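Local coordinates for Thg1-like uncharacterized protein (Bacillus thuringiensis, PDB 4KGM) that probably adds nucleotides to the 5' end of tRNA, as a Thg1-like guanylyltransferase relative with a polymerase palm-like catalytic domain that binds ATP and magnesium, at residues A[54-57]-A[58-62]; A[111-114]-A[115-119]; A[10-13]-A[14-18]. All blocks are in the same frame, centred on the assembly; numbering follows the deposited sequence.

Contact 1 (A[54-57]-A[58-62]); sequences WETC and KYLAQ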
loop_
_atom_site.group_PDB
_atom_site.type_symbol
_atom_site.label_atom_id
_atom_site.label_comp_id
_atom_site.label_asym_id
_atom_site.label_seq_id
_atom_site.Cartn_x
_atom_site.Cartn_y
_atom_site.Cartn_z
ATOM N N TRP A 54 24.764 19.500 -8.021
ATOM C CA TRP A 54 24.038 20.609 -8.626
ATOM C C TRP A 54 23.727 20.330 -10.093
ATOM O O TRP A 54 22.661 20.688 -10.588
ATOM C CB TRP A 54 24.823 21.914 -8.477
ATOM C CG TRP A 54 25.083 22.289 -7.050
ATOM C CD1 TRP A 54 24.497 21.751 -5.940
ATOM C CD2 TRP A 54 26.009 23.276 -6.575
ATOM N NE1 TRP A 54 24.998 22.343 -4.807
ATOM C CE2 TRP A 54 25.926 23.284 -5.169
ATOM C CE3 TRP A 54 26.895 24.155 -7.204
ATOM C CZ2 TRP A 54 26.698 24.136 -4.381
ATOM C CZ3 TRP A 54 27.660 25.001 -6.419
ATOM C CH2 TRP A 54 27.555 24.985 -5.024
ATOM N N GLU A 55 24.664 19.685 -10.781
ATOM C CA GLU A 55 24.443 19.282 -12.165
ATOM C C GLU A 55 23.447 18.131 -12.217
ATOM O O GLU A 55 22.682 18.000 -13.171
ATOM C CB GLU A 55 25.759 18.879 -12.831
ATOM C CG GLU A 55 26.670 20.050 -13.139
ATOM C CD GLU A 55 26.017 21.062 -14.061
ATOM O OE1 GLU A 55 25.654 20.686 -15.197
ATOM O OE2 GLU A 55 25.859 22.231 -13.649
ATOM N N THR A 56 23.468 17.299 -11.182
ATOM C CA THR A 56 22.511 16.212 -11.058
ATOM C C THR A 56 21.117 16.784 -10.829
ATOM O O THR A 56 20.145 16.351 -11.450
ATOM C CB THR A 56 22.883 15.267 -9.901
ATOM O OG1 THR A 56 24.163 14.678 -10.157
ATOM C CG2 THR A 56 21.849 14.164 -9.754
ATOM N N CYS A 57 21.036 17.774 -9.945
ATOM C CA CYS A 57 19.777 18.441 -9.636
ATOM C C CYS A 57 19.138 19.076 -10.865
ATOM O O CYS A 57 17.918 19.073 -11.007
ATOM C CB CYS A 57 19.986 19.504 -8.559
ATOM S SG CYS A 57 20.278 18.845 -6.909
ATOM N N LYS A 58 19.966 19.627 -11.746
ATOM C CA LYS A 58 19.472 20.210 -12.987
ATOM C C LYS A 58 18.914 19.116 -13.883
ATOM O O LYS A 58 17.808 19.230 -14.406
ATOM C CB LYS A 58 20.589 20.956 -13.721
ATOM C CG LYS A 58 21.113 22.192 -13.002
ATOM C CD LYS A 58 22.185 22.881 -13.834
ATOM C CE LYS A 58 22.693 24.147 -13.168
ATOM N NZ LYS A 58 23.689 24.854 -14.024
ATOM N N TYR A 59 19.695 18.052 -14.043
ATOM C CA TYR A 59 19.329 16.916 -14.881
ATOM C C TYR A 59 17.997 16.301 -14.455
ATOM O O TYR A 59 17.208 15.867 -15.293
ATOM C CB TYR A 59 20.440 15.864 -14.832
ATOM C CG TYR A 59 20.225 14.662 -15.723
ATOM C CD1 TYR A 59 20.308 14.772 -17.105
ATOM C CD2 TYR A 59 19.961 13.411 -15.180
ATOM C CE1 TYR A 59 20.122 13.673 -17.921
ATOM C CE2 TYR A 59 19.773 12.304 -15.989
ATOM C CZ TYR A 59 19.856 12.440 -17.357
ATOM O OH TYR A 59 19.671 11.340 -18.164
ATOM N N LEU A 60 17.755 16.273 -13.147
ATOM C CA LEU A 60 16.517 15.728 -12.603
ATOM C C LEU A 60 15.324 16.616 -12.944
ATOM O O LEU A 60 14.300 16.137 -13.429
ATOM C CB LEU A 60 16.627 15.559 -11.085
ATOM C CG LEU A 60 17.516 14.419 -10.588
ATOM C CD1 LEU A 60 17.787 14.558 -9.100
ATOM C CD2 LEU A 60 16.872 13.075 -10.889
ATOM N N ALA A 61 15.469 17.912 -12.690
ATOM C CA ALA A 61 14.391 18.865 -12.917
ATOM C C ALA A 61 14.022 18.964 -14.393
ATOM O O ALA A 61 12.869 19.221 -14.736
ATOM C CB ALA A 61 14.772 20.231 -12.371
ATOM N N GLN A 62 15.007 18.751 -15.261
ATOM C CA GLN A 62 14.797 18.826 -16.702
ATOM C C GLN A 62 14.018 17.629 -17.238
ATOM O O GLN A 62 13.375 17.719 -18.283
ATOM C CB GLN A 62 16.141 18.923 -17.432
ATOM C CG GLN A 62 16.855 20.253 -17.260
ATOM C CD GLN A 62 18.324 20.185 -17.639
ATOM O OE1 GLN A 62 18.962 19.135 -17.531
ATOM N NE2 GLN A 62 18.869 21.310 -18.088
#
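Glu55 and Lys58 meet through their charged ends on one turn of helix 47-63, which packs against the antiparallel sheet of the palm-like catalytic domain. The salt bridge is loose, with Glu55 OE2 3.4 Å from Lys58 NZ, and counts only as a weak hydrogen bond. Glu55 reaches it by folding at chi2 (-59°), whereas Lys58 runs straight from CG to NZ and crosses the glutamate obliquely. Both suit a partly exposed flank, where long aliphatic stems can carry charge toward solvent.

Regular i to i+4 backbone bonds run beneath. The straightest of them joins Ala61 N to Cys57 O with an N-H...O angle of 163°, and the shortest joins Leu60 N to Thr56 O at 2.9 Å.

The apolar contacts belong to the buried side. The Thr56 methyl lies against Leu60 while its OG1 bonds back to Ala52 O, so the hydroxyl is satisfied within the helix. Leu60 continues onto Ile77 and Ile79 of strand 76-81, and Cys57 and Ala61, small enough to let the helix lie close, touch Val70 of strand 67-73. The Thr56 and Leu60 side chains run alongside each other, with Thr56 CG2 4.1 Å from Leu60 CD1.

Contact 2 (A[111-114]-A[115-119]); sequences KFNE and VMREK
Lys111 NZ donates to Glu114 OE2 at 2.6 Å, a salt bridge one turn along helix 97-119, while the stem of the same lysine packs against Val115, its CD 3.8 Å from Val115 CG2. This helix lies beside helix 47-63 in the palm-like domain. The ammonium meets the syn side of the carboxylate, 23° out of its plane. Lys111 gets there by bending at both chi2 (53°) and chi3. The same curl sets its methylenes beside Val115, where a branched apolar residue can lie against them.

The other carboxylate oxygen, Glu114 OE1, serves a different partner: it forms a salt bridge with Arg117 of the second subunit. In return, Arg117 of this chain pairs with Glu114 of that subunit. The two oxygens of one carboxylate thus serve a bond within the helix and one between subunits.

Asn113 and Arg117 run side by side, the amide and guanidinium planes nearly perpendicular at 87°. Asn113 OD1 accepts from Ala126 N, and the aliphatic part of Arg117 lies over the backbone, its CG 3.2 Å from Asn113 O.

On the buried side Phe112 and Met116 form a Met-aromatic contact of oblique geometry. The phenyl ring also meets Phe53 and Phe128, a setting suited to a large aromatic, and the flexible, polarisable thioether of Met116 fits beside it. Met116 bends at chi2, placing SD 5.0 Å from the centroid of the Phe112 ring, while its CG lies 4.4 Å from Phe112 CE2.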
loop_
_atom_site.group_PDB
_atom_site.type_symbol
_atom_site.label_atom_id
_atom_site.label_comp_id
_atom_site.label_asym_id
_atom_site.label_seq_id
_atom_site.Cartn_x
_atom_site.Cartn_y
_atom_site.Cartn_z
ATOM N N LYS A 111 23.660 10.689 -14.056
ATOM C CA LYS A 111 24.291 11.994 -14.204
ATOM C C LYS A 111 25.453 12.183 -13.234
ATOM O O LYS A 111 26.524 12.646 -13.627
ATOM C CB LYS A 111 23.259 13.114 -14.034
ATOM C CG LYS A 111 23.833 14.528 -14.103
ATOM C CD LYS A 111 24.651 14.755 -15.372
ATOM C CE LYS A 111 23.813 14.582 -16.630
ATOM N NZ LYS A 111 24.635 14.694 -17.869
ATOM N N PHE A 112 25.235 11.817 -11.974
ATOM C CA PHE A 112 26.239 12.006 -10.930
ATOM C C PHE A 112 27.530 11.255 -11.241
ATOM O O PHE A 112 28.615 11.837 -11.212
ATOM C CB PHE A 112 25.689 11.564 -9.572
ATOM C CG PHE A 112 26.570 11.926 -8.413
ATOM C CD1 PHE A 112 26.454 13.163 -7.800
ATOM C CD2 PHE A 112 27.510 11.030 -7.929
ATOM C CE1 PHE A 112 27.260 13.499 -6.732
ATOM C CE2 PHE A 112 28.318 11.362 -6.860
ATOM C CZ PHE A 112 28.192 12.597 -6.261
ATOM N N ASN A 113 27.408 9.965 -11.536
ATOM C CA ASN A 113 28.565 9.151 -11.883
ATOM C C ASN A 113 29.307 9.691 -13.104
ATOM O O ASN A 113 30.536 9.709 -13.127
ATOM C CB ASN A 113 28.157 7.693 -12.107
ATOM C CG ASN A 113 28.050 6.912 -10.810
ATOM O OD1 ASN A 113 28.918 7.006 -9.940
ATOM N ND2 ASN A 113 26.982 6.133 -10.673
ATOM N N GLU A 114 28.556 10.137 -14.109
ATOM C CA GLU A 114 29.146 10.693 -15.324
ATOM C C GLU A 114 30.021 11.908 -15.030
ATOM O O GLU A 114 31.178 11.969 -15.448
ATOM C CB GLU A 114 28.059 11.080 -16.327
ATOM C CG GLU A 114 28.575 11.925 -17.486
ATOM C CD GLU A 114 27.472 12.397 -18.413
ATOM O OE1 GLU A 114 27.206 11.713 -19.425
ATOM O OE2 GLU A 114 26.874 13.459 -18.136
ATOM N N VAL A 115 29.455 12.874 -14.313
ATOM C CA VAL A 115 30.159 14.106 -13.979
ATOM C C VAL A 115 31.358 13.847 -13.070
ATOM O O VAL A 115 32.438 14.404 -13.273
ATOM C CB VAL A 115 29.211 15.122 -13.304
ATOM C CG1 VAL A 115 29.994 16.301 -12.736
ATOM C CG2 VAL A 115 28.159 15.599 -14.292
ATOM N N MET A 116 31.166 12.989 -12.076
ATOM C CA MET A 116 32.202 12.732 -11.084
ATOM C C MET A 116 33.408 12.007 -11.679
ATOM O O MET A 116 34.527 12.151 -11.189
ATOM C CB MET A 116 31.630 11.940 -9.907
ATOM C CG MET A 116 32.294 12.254 -8.583
ATOM S SD MET A 116 32.037 13.964 -8.066
ATOM C CE MET A 116 33.134 14.046 -6.656
ATOM N N ARG A 117 33.178 11.240 -12.735
ATOM C CA ARG A 117 34.258 10.516 -13.382
ATOM C C ARG A 117 35.272 11.511 -13.926
ATOM O O ARG A 117 36.479 11.273 -13.888
ATOM C CB ARG A 117 33.717 9.641 -14.513
ATOM C CG ARG A 117 33.248 8.266 -14.064
ATOM C CD ARG A 117 34.171 7.686 -13.006
ATOM N NE ARG A 117 34.109 6.228 -12.964
ATOM C CZ ARG A 117 33.592 5.531 -11.957
ATOM N NH1 ARG A 117 32.847 6.136 -11.042
ATOM N NH2 ARG A 117 33.818 4.227 -11.866
ATOM N N GLU A 118 34.764 12.623 -14.444
ATOM C CA GLU A 118 35.587 13.589 -15.165
ATOM C C GLU A 118 36.841 13.944 -14.373
ATOM O O GLU A 118 37.958 13.855 -14.884
ATOM C CB GLU A 118 34.794 14.864 -15.460
ATOM C CG GLU A 118 33.553 14.660 -16.310
ATOM C CD GLU A 118 32.779 15.948 -16.525
ATOM O OE1 GLU A 118 31.607 15.876 -16.952
ATOM O OE2 GLU A 118 33.343 17.034 -16.267
ATOM N N LYS A 119 36.647 14.345 -13.121
ATOM C CA LYS A 119 37.754 14.779 -12.276
ATOM C C LYS A 119 38.206 13.683 -11.317
ATOM O O LYS A 119 39.266 13.789 -10.699
ATOM C CB LYS A 119 37.365 16.034 -11.491
#

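Contact 3 (A[10-13]-A[14-18]); sequences RYEN and AYRIK. With PO4 (phosphate ion), chain J.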
loop_
_atom_site.group_PDB
_atom_site.type_symbol
_atom_site.label_atom_id
_atom_site.label_comp_id
_atom_site.label_asym_id
_atom_site.label_seq_id
_atom_site.Cartn_x
_atom_site.Cartn_y
_atom_site.Cartn_z
ATOM N N ARG A 10 -1.178 -10.292 -11.648
ATOM C CA ARG A 10 -1.831 -9.960 -10.384
ATOM C C ARG A 10 -0.850 -9.909 -9.212
ATOM O O ARG A 10 -1.011 -9.099 -8.298
ATOM C CB ARG A 10 -2.977 -10.928 -10.080
ATOM C CG ARG A 10 -4.150 -10.820 -11.042
ATOM C CD ARG A 10 -5.418 -11.404 -10.440
ATOM N NE ARG A 10 -5.249 -12.799 -10.043
ATOM C CZ ARG A 10 -5.447 -13.834 -10.852
ATOM N NH1 ARG A 10 -5.820 -13.635 -12.111
ATOM N NH2 ARG A 10 -5.269 -15.070 -10.403
ATOM N N TYR A 11 0.159 -10.774 -9.238
ATOM C CA TYR A 11 1.186 -10.752 -8.207
ATOM C C TYR A 11 1.932 -9.430 -8.254
ATOM O O TYR A 11 2.218 -8.828 -7.218
ATOM C CB TYR A 11 2.170 -11.904 -8.384
ATOM C CG TYR A 11 1.609 -13.263 -8.041
ATOM C CD1 TYR A 11 1.145 -13.541 -6.763
ATOM C CD2 TYR A 11 1.565 -14.275 -8.990
ATOM C CE1 TYR A 11 0.637 -14.788 -6.445
ATOM C CE2 TYR A 11 1.059 -15.521 -8.682
ATOM C CZ TYR A 11 0.597 -15.772 -7.409
ATOM O OH TYR A 11 0.095 -17.013 -7.103
ATOM N N GLU A 12 2.236 -8.979 -9.466
ATOM C CA GLU A 12 2.947 -7.725 -9.655
ATOM C C GLU A 12 2.072 -6.542 -9.253
ATOM O O GLU A 12 2.549 -5.589 -8.639
ATOM C CB GLU A 12 3.407 -7.577 -11.108
ATOM C CG GLU A 12 4.256 -6.337 -11.360
ATOM C CD GLU A 12 4.614 -6.146 -12.824
ATOM O OE1 GLU A 12 4.968 -7.139 -13.491
ATOM O OE2 GLU A 12 4.537 -4.997 -13.309
ATOM N N ASN A 13 0.790 -6.613 -9.599
ATOM C CA ASN A 13 -0.141 -5.527 -9.306
ATOM C C ASN A 13 -0.455 -5.378 -7.822
ATOM O O ASN A 13 -0.982 -4.353 -7.394
ATOM C CB ASN A 13 -1.436 -5.685 -10.106
ATOM C CG ASN A 13 -1.243 -5.405 -11.586
ATOM O OD1 ASN A 13 -0.265 -4.774 -11.987
ATOM N ND2 ASN A 13 -2.181 -5.872 -12.404
ATOM N N ALA A 14 -0.127 -6.401 -7.038
ATOM C CA ALA A 14 -0.310 -6.342 -5.594
ATOM C C ALA A 14 0.536 -5.219 -4.996
ATOM O O ALA A 14 0.242 -4.717 -3.912
ATOM C CB ALA A 14 0.044 -7.677 -4.957
ATOM N N TYR A 15 1.584 -4.825 -5.714
ATOM C CA TYR A 15 2.439 -3.730 -5.277
ATOM C C TYR A 15 2.577 -2.653 -6.344
ATOM O O TYR A 15 3.534 -1.878 -6.348
ATOM C CB TYR A 15 3.795 -4.261 -4.806
ATOM C CG TYR A 15 3.637 -5.168 -3.611
ATOM C CD1 TYR A 15 3.489 -4.642 -2.334
ATOM C CD2 TYR A 15 3.583 -6.547 -3.764
ATOM C CE1 TYR A 15 3.317 -5.465 -1.239
ATOM C CE2 TYR A 15 3.413 -7.379 -2.674
ATOM C CZ TYR A 15 3.279 -6.830 -1.414
ATOM O OH TYR A 15 3.108 -7.651 -0.324
ATOM N N ARG A 16 1.601 -2.607 -7.245
ATOM C CA ARG A 16 1.497 -1.515 -8.198
ATOM C C ARG A 16 0.827 -0.339 -7.503
ATOM O O ARG A 16 -0.344 -0.038 -7.734
ATOM C CB ARG A 16 0.699 -1.936 -9.431
ATOM C CG ARG A 16 0.753 -0.929 -10.563
ATOM C CD ARG A 16 0.073 -1.453 -11.814
ATOM N NE ARG A 16 0.265 -0.544 -12.939
ATOM C CZ ARG A 16 1.332 -0.554 -13.733
ATOM N NH1 ARG A 16 2.307 -1.430 -13.527
ATOM N NH2 ARG A 16 1.427 0.313 -14.731
ATOM N N ILE A 17 1.583 0.321 -6.639
ATOM C CA ILE A 17 1.056 1.399 -5.821
ATOM C C ILE A 17 1.045 2.714 -6.590
ATOM O O ILE A 17 2.000 3.044 -7.293
ATOM C CB ILE A 17 1.873 1.538 -4.519
ATOM C CG1 ILE A 17 1.910 0.190 -3.791
ATOM C CG2 ILE A 17 1.293 2.618 -3.627
ATOM C CD1 ILE A 17 2.755 0.186 -2.550
ATOM N N LYS A 18 -0.053 3.455 -6.468
ATOM C CA LYS A 18 -0.155 4.767 -7.089
ATOM C C LYS A 18 -0.489 5.844 -6.067
ATOM O O LYS A 18 -1.337 5.647 -5.196
ATOM C CB LYS A 18 -1.199 4.764 -8.208
ATOM C CG LYS A 18 -0.753 4.047 -9.472
ATOM C CD LYS A 18 -1.750 4.250 -10.600
ATOM C CE LYS A 18 -1.220 3.706 -11.917
ATOM N NZ LYS A 18 -2.208 3.868 -13.019
HETATM P P PO4 J . 4.450 -0.668 -16.862
HETATM O O1 PO4 J . 4.032 -0.772 -18.309
HETATM O O2 PO4 J . 4.302 -2.019 -16.202
HETATM O O3 PO4 J . 5.891 -0.222 -16.780
HETATM O O4 PO4 J . 3.577 0.346 -16.159
#
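Arg16 starts against Asn13, its CB 3.6 Å from Asn13 O and its side chain running alongside that of the asparagine. With CG anti to the backbone N (chi1 -170°) and the chain extended as far as NE, the side chain reaches as far as a bound phosphate. Its CD passes 3.3 Å from Asn13 OD1, and the guanidinium plane stands 68° from that of the amide. At the tip the guanidinium presents its edge to the phosphate ion, probably from the crystallisation liquor, whose phosphorus lies in the plane of the group. Arg16 NH2 gives a nearly straight bond, 2.6 Å and 175°, to phosphate O4, whereas Arg16 NH1 makes a weak one to phosphate O2 at 3.4 Å. Lys99 of the same chain and Arg131 of the second subunit bond to the same ion, completing a cluster of cationic groups suited to its charge.

Helix 4-13 gives way to loop here through a type I beta turn from Asn13 to Arg16, closed by Arg16 N bonding to Asn13 O at 3.1 Å. Arg16 is then the centre of an inverse gamma turn, which leads the chain on toward strand 25-31. Within the bend Ala14 CB lies 3.3 Å from Tyr11 O, and this small side chain packs on Lys18 of the third subunit.

Glu12 also lies near the guanidinium's plane, at its edge, but Glu12 OE2 stays 4.2 Å from Arg16 NH1, beyond a salt bridge. Its carboxylate instead pairs with Arg28 and Arg131 of the second subunit. Since Arg131 also bonds to the phosphate, one arginine of the neighbouring chain joins Glu12 OE2 to the anion.

Overall arrangement
From the N terminus the chain first meets contact 3, where helix 4-13 turns into the loop leading to strand 25-31, then contact 1 within helix 47-63, and lastly contact 2 toward the end of helix 97-119. Each is local and closes no long loop; they follow in series, neither nesting nor crossing. Contacts 1 and 2 touch directly: Thr56 OG1 packs 3.5 Å from Phe112 CA, and Tyr59 lies on Lys111, joining the two helices side by side. Contact 3 stands apart, its centre about 30 Å from that of contact 1 and 35 Å from that of contact 2. Contacts 2 and 3 both make salt bridges to the second subunit.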